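Long-range contacts in hydrolase, putative (Plasmodium vivax, PDB 2B30), which is of unknown function but belongs to the Cof-like HAD hydrolases and may be a magnesium-binding phosphatase: residues 193-198 with 214-219; 130-135 with 182-187; 24-29 with 240-245. All coordinates share one frame; numbering follows the deposited sequence.

Contact 1: 193-198 with 214-219; sequences TVIGNL and GHAEVT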
loop_
_atom_site.group_PDB
_atom_site.type_symbol
_atom_site.label_atom_id
_atom_site.label_comp_id
_atom_site.label_asym_id
_atom_site.label_seq_id
_atom_site.Cartn_x
_atom_site.Cartn_y
_atom_site.Cartn_z
ATOM N N THR A 193 12.246 20.292 -11.115
ATOM C CA THR A 193 11.417 21.506 -10.997
ATOM C C THR A 193 9.939 21.253 -11.295
ATOM O O THR A 193 9.068 21.589 -10.492
ATOM C CB THR A 193 11.897 22.634 -11.950
ATOM O OG1 THR A 193 13.331 22.677 -11.983
ATOM C CG2 THR A 193 11.351 23.987 -11.500
ATOM N N VAL A 194 9.669 20.666 -12.457
ATOM C CA VAL A 194 8.299 20.457 -12.917
ATOM C C VAL A 194 7.562 19.421 -12.074
ATOM O O VAL A 194 6.391 19.626 -11.750
ATOM C CB VAL A 194 8.244 20.050 -14.413
ATOM C CG1 VAL A 194 6.833 19.596 -14.812
ATOM C CG2 VAL A 194 8.705 21.217 -15.297
ATOM N N ILE A 195 8.223 18.320 -11.720
ATOM C CA ILE A 195 7.569 17.296 -10.903
ATOM C C ILE A 195 7.310 17.819 -9.497
ATOM O O ILE A 195 6.237 17.577 -8.933
ATOM C CB ILE A 195 8.361 16.003 -10.849
ATOM C CG1 ILE A 195 8.402 15.375 -12.245
ATOM C CG2 ILE A 195 7.727 15.038 -9.845
ATOM C CD1 ILE A 195 9.454 14.301 -12.401
ATOM N N GLY A 196 8.273 18.556 -8.946
ATOM C CA GLY A 196 8.080 19.248 -7.669
ATOM C C GLY A 196 6.767 20.007 -7.609
ATOM O O GLY A 196 5.930 19.733 -6.758
ATOM N N ASN A 197 6.579 20.945 -8.534
ATOM C CA ASN A 197 5.344 21.753 -8.586
ATOM C C ASN A 197 4.108 20.912 -8.871
ATOM O O ASN A 197 3.001 21.254 -8.442
ATOM C CB ASN A 197 5.446 22.851 -9.650
ATOM C CG ASN A 197 6.737 23.638 -9.552
ATOM O OD1 ASN A 197 7.137 24.062 -8.471
ATOM N ND2 ASN A 197 7.405 23.818 -10.681
ATOM N N LEU A 198 4.299 19.824 -9.615
ATOM C CA LEU A 198 3.215 18.888 -9.909
ATOM C C LEU A 198 2.809 18.124 -8.637
ATOM O O LEU A 198 1.620 18.005 -8.319
ATOM C CB LEU A 198 3.637 17.921 -11.024
ATOM C CG LEU A 198 2.577 17.070 -11.726
ATOM C CD1 LEU A 198 1.491 17.922 -12.370
ATOM C CD2 LEU A 198 3.254 16.194 -12.773
ATOM N N GLY A 214 13.601 10.446 -15.357
ATOM C CA GLY A 214 13.066 11.700 -14.812
ATOM C C GLY A 214 11.764 12.179 -15.431
ATOM O O GLY A 214 11.432 13.363 -15.337
ATOM N N HIS A 215 11.026 11.265 -16.064
ATOM C CA HIS A 215 9.700 11.570 -16.617
ATOM C C HIS A 215 8.637 11.329 -15.538
ATOM O O HIS A 215 8.873 10.579 -14.588
ATOM C CB HIS A 215 9.411 10.707 -17.854
ATOM C CG HIS A 215 10.512 10.710 -18.877
ATOM N ND1 HIS A 215 10.881 11.840 -19.576
ATOM C CD2 HIS A 215 11.313 9.712 -19.327
ATOM C CE1 HIS A 215 11.868 11.542 -20.403
ATOM N NE2 HIS A 215 12.147 10.256 -20.274
ATOM N N ALA A 216 7.480 11.974 -15.675
ATOM C CA ALA A 216 6.386 11.815 -14.699
ATOM C C ALA A 216 5.307 10.870 -15.219
ATOM O O ALA A 216 4.741 11.112 -16.268
ATOM C CB ALA A 216 5.770 13.167 -14.347
ATOM N N GLU A 217 5.042 9.793 -14.484
ATOM C CA GLU A 217 3.910 8.915 -14.759
ATOM C C GLU A 217 2.802 9.257 -13.774
ATOM O O GLU A 217 2.977 9.094 -12.568
ATOM C CB GLU A 217 4.310 7.446 -14.610
ATOM C CG GLU A 217 4.991 6.861 -15.835
ATOM C CD GLU A 217 5.244 5.354 -15.715
ATOM O OE1 GLU A 217 5.594 4.860 -14.607
ATOM O OE2 GLU A 217 5.094 4.656 -16.747
ATOM N N VAL A 218 1.675 9.735 -14.294
ATOM C CA VAL A 218 0.541 10.197 -13.475
ATOM C C VAL A 218 -0.632 9.219 -13.543
ATOM O O VAL A 218 -1.203 9.024 -14.601
ATOM C CB VAL A 218 0.055 11.562 -13.968
ATOM C CG1 VAL A 218 -1.100 12.069 -13.126
ATOM C CG2 VAL A 218 1.200 12.547 -13.948
ATOM N N THR A 219 -0.989 8.618 -12.410
ATOM C CA THR A 219 -2.137 7.695 -12.326
ATOM C C THR A 219 -3.076 8.090 -11.197
ATOM O O THR A 219 -2.772 8.991 -10.412
ATOM C CB THR A 219 -1.681 6.239 -12.108
ATOM O OG1 THR A 219 -0.657 6.192 -11.103
ATOM C CG2 THR A 219 -1.140 5.650 -13.399
#

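Contact 2: 130-135 with 182-187; sequences KNLVNQ and LMIVLD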
loop_
_atom_site.group_PDB
_atom_site.type_symbol
_atom_site.label_atom_id
_atom_site.label_comp_id
_atom_site.label_asym_id
_atom_site.label_seq_id
_atom_site.Cartn_x
_atom_site.Cartn_y
_atom_site.Cartn_z
ATOM N N LYS A 130 0.812 25.441 -17.561
ATOM C CA LYS A 130 2.262 25.228 -17.574
ATOM C C LYS A 130 2.810 24.795 -18.950
ATOM O O LYS A 130 3.943 24.345 -19.039
ATOM C CB LYS A 130 2.626 24.164 -16.532
ATOM C CG LYS A 130 2.280 24.539 -15.102
ATOM C CD LYS A 130 3.355 25.412 -14.466
ATOM C CE LYS A 130 3.051 25.719 -12.999
ATOM N NZ LYS A 130 4.140 26.519 -12.364
ATOM N N ASN A 131 2.016 24.935 -20.012
ATOM C CA ASN A 131 2.387 24.452 -21.352
ATOM C C ASN A 131 3.190 23.133 -21.346
ATOM O O ASN A 131 4.283 23.027 -21.905
ATOM C CB ASN A 131 3.100 25.559 -22.153
ATOM C CG ASN A 131 2.120 26.462 -22.906
ATOM O OD1 ASN A 131 1.387 27.253 -22.308
ATOM N ND2 ASN A 131 2.110 26.341 -24.227
ATOM N N LEU A 132 2.611 22.128 -20.699
ATOM C CA LEU A 132 3.171 20.779 -20.664
ATOM C C LEU A 132 2.368 19.779 -21.503
ATOM O O LEU A 132 2.822 18.656 -21.725
ATOM C CB LEU A 132 3.265 20.299 -19.212
ATOM C CG LEU A 132 4.496 20.829 -18.463
ATOM C CD1 LEU A 132 4.351 20.648 -16.953
ATOM C CD2 LEU A 132 5.789 20.163 -18.988
ATOM N N VAL A 133 1.196 20.199 -21.983
ATOM C CA VAL A 133 0.342 19.350 -22.809
ATOM C C VAL A 133 1.020 18.826 -24.100
ATOM O O VAL A 133 0.771 17.682 -24.504
ATOM C CB VAL A 133 -0.968 20.083 -23.179
ATOM C CG1 VAL A 133 -1.799 19.268 -24.175
ATOM C CG2 VAL A 133 -1.780 20.375 -21.932
ATOM N N ASN A 134 1.864 19.641 -24.743
ATOM C CA ASN A 134 2.527 19.223 -25.996
ATOM C C ASN A 134 3.752 18.311 -25.789
ATOM O O ASN A 134 4.507 18.068 -26.731
ATOM C CB ASN A 134 2.890 20.428 -26.892
ATOM C CG ASN A 134 1.665 21.291 -27.283
ATOM O OD1 ASN A 134 0.564 20.783 -27.533
ATOM N ND2 ASN A 134 1.871 22.611 -27.343
ATOM N N GLN A 135 3.935 17.791 -24.574
ATOM C CA GLN A 135 4.958 16.765 -24.315
ATOM C C GLN A 135 4.425 15.653 -23.404
ATOM O O GLN A 135 5.199 14.962 -22.722
ATOM C CB GLN A 135 6.207 17.409 -23.719
ATOM C CG GLN A 135 5.920 18.334 -22.561
ATOM C CD GLN A 135 7.087 19.225 -22.232
ATOM O OE1 GLN A 135 7.113 20.393 -22.620
ATOM N NE2 GLN A 135 8.067 18.679 -21.527
ATOM N N LEU A 182 -1.261 9.718 -17.557
ATOM C CA LEU A 182 -0.521 10.706 -18.344
ATOM C C LEU A 182 0.967 10.524 -18.044
ATOM O O LEU A 182 1.385 10.637 -16.885
ATOM C CB LEU A 182 -0.936 12.144 -18.007
ATOM C CG LEU A 182 -2.412 12.534 -18.017
ATOM C CD1 LEU A 182 -2.534 14.040 -17.959
ATOM C CD2 LEU A 182 -3.122 12.028 -19.245
ATOM N N MET A 183 1.754 10.217 -19.072
ATOM C CA MET A 183 3.206 10.184 -18.933
ATOM C C MET A 183 3.776 11.463 -19.502
ATOM O O MET A 183 3.875 11.613 -20.719
ATOM C CB MET A 183 3.820 8.995 -19.660
ATOM C CG MET A 183 5.295 8.810 -19.347
ATOM S SD MET A 183 6.197 8.185 -20.761
ATOM C CE MET A 183 7.856 8.080 -20.077
ATOM N N ILE A 184 4.146 12.387 -18.623
ATOM C CA ILE A 184 4.723 13.659 -19.051
ATOM C C ILE A 184 6.213 13.442 -19.344
ATOM O O ILE A 184 7.004 13.185 -18.434
ATOM C CB ILE A 184 4.526 14.767 -17.990
ATOM C CG1 ILE A 184 3.044 14.885 -17.601
ATOM C CG2 ILE A 184 5.018 16.110 -18.512
ATOM C CD1 ILE A 184 2.770 15.949 -16.546
ATOM N N VAL A 185 6.575 13.524 -20.622
ATOM C CA VAL A 185 7.967 13.405 -21.034
ATOM C C VAL A 185 8.690 14.703 -20.688
ATOM O O VAL A 185 8.261 15.788 -21.074
ATOM C CB VAL A 185 8.087 13.086 -22.536
ATOM C CG1 VAL A 185 9.529 13.165 -22.989
ATOM C CG2 VAL A 185 7.520 11.700 -22.827
ATOM N N LEU A 186 9.778 14.575 -19.942
ATOM C CA LEU A 186 10.447 15.722 -19.348
ATOM C C LEU A 186 11.904 15.825 -19.775
ATOM O O LEU A 186 12.590 14.821 -19.997
ATOM C CB LEU A 186 10.329 15.673 -17.816
ATOM C CG LEU A 186 9.381 16.670 -17.124
ATOM C CD1 LEU A 186 8.174 17.056 -17.956
ATOM C CD2 LEU A 186 8.930 16.136 -15.760
ATOM N N ASP A 187 12.350 17.070 -19.898
ATOM C CA ASP A 187 13.710 17.400 -20.265
ATOM C C ASP A 187 14.547 17.259 -18.997
ATOM O O ASP A 187 14.244 17.914 -17.993
ATOM C CB ASP A 187 13.733 18.843 -20.781
ATOM C CG ASP A 187 15.014 19.202 -21.493
ATOM O OD1 ASP A 187 16.084 18.691 -21.102
ATOM O OD2 ASP A 187 14.943 20.019 -22.436
#

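Contact 3: 24-29 with 240-245; sequences GADIKL and NDQVLV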
loop_
_atom_site.group_PDB
_atom_site.type_symbol
_atom_site.label_atom_id
_atom_site.label_comp_id
_atom_site.label_asym_id
_atom_site.label_seq_id
_atom_site.Cartn_x
_atom_site.Cartn_y
_atom_site.Cartn_z
ATOM N N GLY A 24 13.607 -22.687 1.041
ATOM C CA GLY A 24 12.298 -23.315 1.307
ATOM C C GLY A 24 11.054 -22.570 0.807
ATOM O O GLY A 24 9.961 -22.731 1.357
ATOM N N ALA A 25 11.222 -21.766 -0.241
ATOM C CA ALA A 25 10.132 -20.991 -0.816
ATOM C C ALA A 25 9.254 -21.880 -1.680
ATOM O O ALA A 25 9.754 -22.572 -2.560
ATOM C CB ALA A 25 10.692 -19.857 -1.660
ATOM N N ASP A 26 7.946 -21.833 -1.440
ATOM C CA ASP A 26 6.957 -22.552 -2.252
ATOM C C ASP A 26 6.314 -21.606 -3.269
ATOM O O ASP A 26 5.107 -21.370 -3.239
ATOM C CB ASP A 26 5.889 -23.158 -1.337
ATOM C CG ASP A 26 4.873 -23.999 -2.086
ATOM O OD1 ASP A 26 5.282 -24.801 -2.943
ATOM O OD2 ASP A 26 3.661 -23.852 -1.816
ATOM N N ILE A 27 7.123 -21.078 -4.175
ATOM C CA ILE A 27 6.679 -20.059 -5.120
ATOM C C ILE A 27 5.733 -20.608 -6.182
ATOM O O ILE A 27 6.027 -21.615 -6.829
ATOM C CB ILE A 27 7.888 -19.384 -5.819
ATOM C CG1 ILE A 27 8.676 -18.549 -4.807
ATOM C CG2 ILE A 27 7.442 -18.494 -6.994
ATOM C CD1 ILE A 27 10.110 -18.285 -5.231
ATOM N N LYS A 28 4.609 -19.909 -6.359
ATOM C CA LYS A 28 3.617 -20.226 -7.385
ATOM C C LYS A 28 3.318 -19.067 -8.360
ATOM O O LYS A 28 2.642 -19.283 -9.374
ATOM C CB LYS A 28 2.328 -20.713 -6.705
ATOM C CG LYS A 28 2.502 -22.090 -6.105
ATOM C CD LYS A 28 1.324 -22.543 -5.267
ATOM C CE LYS A 28 1.600 -23.924 -4.632
ATOM N NZ LYS A 28 0.578 -24.330 -3.604
ATOM N N LEU A 29 3.826 -17.862 -8.067
ATOM C CA LEU A 29 3.554 -16.663 -8.875
ATOM C C LEU A 29 4.838 -15.887 -9.105
ATOM O O LEU A 29 5.509 -15.510 -8.139
ATOM C CB LEU A 29 2.564 -15.742 -8.160
ATOM C CG LEU A 29 1.504 -15.008 -8.995
ATOM C CD1 LEU A 29 0.976 -13.794 -8.227
ATOM C CD2 LEU A 29 1.979 -14.593 -10.361
ATOM N N ASN A 240 0.892 -14.466 0.001
ATOM C CA ASN A 240 2.121 -13.676 -0.086
ATOM C C ASN A 240 3.379 -14.569 -0.049
ATOM O O ASN A 240 4.266 -14.416 -0.867
ATOM C CB ASN A 240 2.132 -12.645 1.054
ATOM C CG ASN A 240 3.417 -11.827 1.112
ATOM O OD1 ASN A 240 4.532 -12.372 1.177
ATOM N ND2 ASN A 240 3.264 -10.503 1.115
ATOM N N ASP A 241 3.437 -15.486 0.915
ATOM C CA ASP A 241 4.420 -16.585 0.946
ATOM C C ASP A 241 4.818 -17.091 -0.440
ATOM O O ASP A 241 5.971 -17.444 -0.658
ATOM C CB ASP A 241 3.822 -17.813 1.681
ATOM C CG ASP A 241 4.267 -17.939 3.125
ATOM O OD1 ASP A 241 5.321 -17.392 3.521
ATOM O OD2 ASP A 241 3.550 -18.631 3.874
ATOM N N GLN A 242 3.842 -17.195 -1.343
ATOM C CA GLN A 242 4.029 -17.867 -2.631
ATOM C C GLN A 242 4.400 -16.939 -3.780
ATOM O O GLN A 242 4.497 -17.374 -4.918
ATOM C CB GLN A 242 2.757 -18.620 -2.992
ATOM C CG GLN A 242 2.402 -19.678 -1.979
ATOM C CD GLN A 242 1.018 -20.218 -2.176
ATOM O OE1 GLN A 242 0.097 -19.472 -2.477
ATOM N NE2 GLN A 242 0.858 -21.525 -1.997
ATOM N N VAL A 243 4.628 -15.668 -3.482
ATOM C CA VAL A 243 4.835 -14.670 -4.514
ATOM C C VAL A 243 6.299 -14.275 -4.578
ATOM O O VAL A 243 6.849 -13.828 -3.573
ATOM C CB VAL A 243 3.983 -13.415 -4.215
ATOM C CG1 VAL A 243 4.266 -12.326 -5.222
ATOM C CG2 VAL A 243 2.502 -13.776 -4.214
ATOM N N LEU A 244 6.922 -14.441 -5.747
ATOM C CA LEU A 244 8.266 -13.917 -5.981
ATOM C C LEU A 244 8.220 -12.742 -6.943
ATOM O O LEU A 244 7.649 -12.840 -8.029
ATOM C CB LEU A 244 9.216 -14.978 -6.537
ATOM C CG LEU A 244 10.592 -14.426 -6.984
ATOM C CD1 LEU A 244 11.714 -15.224 -6.382
ATOM C CD2 LEU A 244 10.729 -14.357 -8.493
ATOM N N VAL A 245 8.886 -11.659 -6.556
ATOM C CA VAL A 245 8.799 -10.390 -7.267
ATOM C C VAL A 245 10.196 -9.792 -7.487
ATOM O O VAL A 245 11.095 -9.978 -6.659
ATOM C CB VAL A 245 7.875 -9.399 -6.504
ATOM C CG1 VAL A 245 8.452 -9.027 -5.165
ATOM C CG2 VAL A 245 7.616 -8.151 -7.321
HETATM O O HOH W 1 6.670 -19.876 0.404
#

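Contact 1: 193-198 with 214-219
The methyl group of Ala216 is a small bump that faces helix 191-201 where Ile195 and Leu198 project from it. These two residues are three positions apart, so they emerge about one helical turn from each other on the same side of the helix. Ile195 CG1 lies 4.0 Å from Ala216 CB, and Leu198 CD2 lies 4.2 Å from the same carbon. The helix and strand 216-219 run nearly in the same direction, 21° apart, with their axes 10.5 Å from each other. The methyl sits in the notch between the two branches, Ile195 on one flank and Leu198 on the other.

Ile195 has CG1 beside the backbone N and an extended chi2 of 164°. This carries CD1 past Ala216 toward the turn before the strand, where it lies 3.7 Å from Gly214 O. CD1 only packs against that oxygen, which is hydrogen-bonded to Ser191 OG. This is a helix laid on one face of the beta sheet in the alpha/beta cap of a subfamily IIB HAD protein. Val218, two residues after Ala216, is on the same face. Leu198 has CG anti to the backbone N (chi1 -166°), which sends CD2 across to Val218 CG2 at 4.3 Å. One leucine methyl therefore touches both Ala216 and Val218. No hydrogen bond crosses between the segments, and the touching side chains are aliphatic. Leu198 also packs on Ile184 and Tyr126, and Ile195 on Leu186 and Thr210. His215 points away from the helix, and its ND1 is bonded to Leu186 N.

Contact 2: 130-135 with 182-187
Val185 N donates to Gln135 O (2.9 Å, 144° at the hydrogen), nearly along the C=O axis, and this continues the antiparallel pairing in which Met183 is bonded to Ile137. The register fits: the two chains run opposite ways, and Gln135 and Val185 are the closest CA pair, at 5.6 Å.

The second bond comes from a side chain. Gln135 has CG in the crowded position between backbone N and carbonyl carbon (chi1 49°). From there the chain extends and brings NE2 to Val185 O at 2.9 Å. The bond is nearly straight, 163° at the hydrogen. Val185 O lies close to the amide plane of Gln135. NE2 also lies 3.9 Å from Leu186 CD1.

Leu132 supplies the apolar part. Its CD2 meets Ile184 CG2 at 4.2 Å and Leu186 CD1 at 4.1 Å. It crosses each of those side chains at about a right angle. Val194 of helix 191-201 packs against Leu132, so this patch belongs to the cap domain core. Leu132 closes the Schellman motif that ends helix 117-129: its N bonds Leu127 O, and Asn131, at positive phi, is the C-prime residue. The chain then turns into strand 136-140.

At the place where strand 181-184 ends, an amide side chain provides the N-H for Val185 O, while the backbone O of the same glutamine takes the N-H of Val185. Both main-chain polar atoms of this buried residue thus find a partner in Gln135.

Contact 3: 24-29 with 240-245
The amide of Gln242 and the carboxylate of Asp26 are the flat groups here, their planes 56° apart. The aliphatic part of Lys28 passes over one face of the amide, with Lys28 CD 3.5 Å from Gln242 NE2. Asp26 OD2 lies beyond the nitrogen, 3.6 Å from NE2, and is not hydrogen-bonded to it. Gln242 OE1 accepts from Ser239 N, which helps to fix the amide's rotation. Both neighbours run alongside Gln242 and point the same way. Lys28 NZ ends 3.2 Å from NE2; both are donors, so they form no bond. NZ instead makes a long salt bridge to Asp26 OD2.

The backbone carries the stronger links. Gln242 O accepts twice, from Lys28 N at 2.9 Å and from Leu29 N at 3.3 Å. The Lys28 bond uses a lone pair in the carbonyl plane and is the straighter, 163° at the hydrogen. Leu244 N then donates to Leu29 O at 3.0 Å. Leu29 and Val243 form a parallel bridge with their side chains on the same face of the sheet. A water joins Asp26 N to Asp241 O.

Ile27 crosses Leu244 obliquely, CD1 to CD1 at 3.6 Å. Helix 288-297 covers this pair through Val296. The two segments start the neighbouring central strands 29-33 and 243-247 of the Rossmann-like HAD core.

Two N-H groups gripping one carbonyl probably help to set how strand 29-33 enters the sheet beside strand 243-247. The lysine charge near the outer polar groups is probably balanced in part by Asp26, in the solvent-exposed part of the contact, while Ile27 and Leu244 are buried.

In the fold
Contacts 1 and 2 belong to one unit, the cap, with centres 9 Å apart. Strands 216-220 and 181-184 are neighbours in its sheet: Ala216 O and Ile184 N are 2.7 Å apart, a probable hydrogen bond. Contact 3 lies in the core domain, on the opposite side of the chain's centre, about 34 Å from contact 1 and 39 Å from contact 2 between centres. The calcium site of Asp33, Asp35 and Asp248 lies between. The His215 side chain is about 12 Å from the calcium, and the Leu244 side chain about 11 Å from that of Asp33. Strands 29-33 and 243-247 lead from contact 3 to these aspartates.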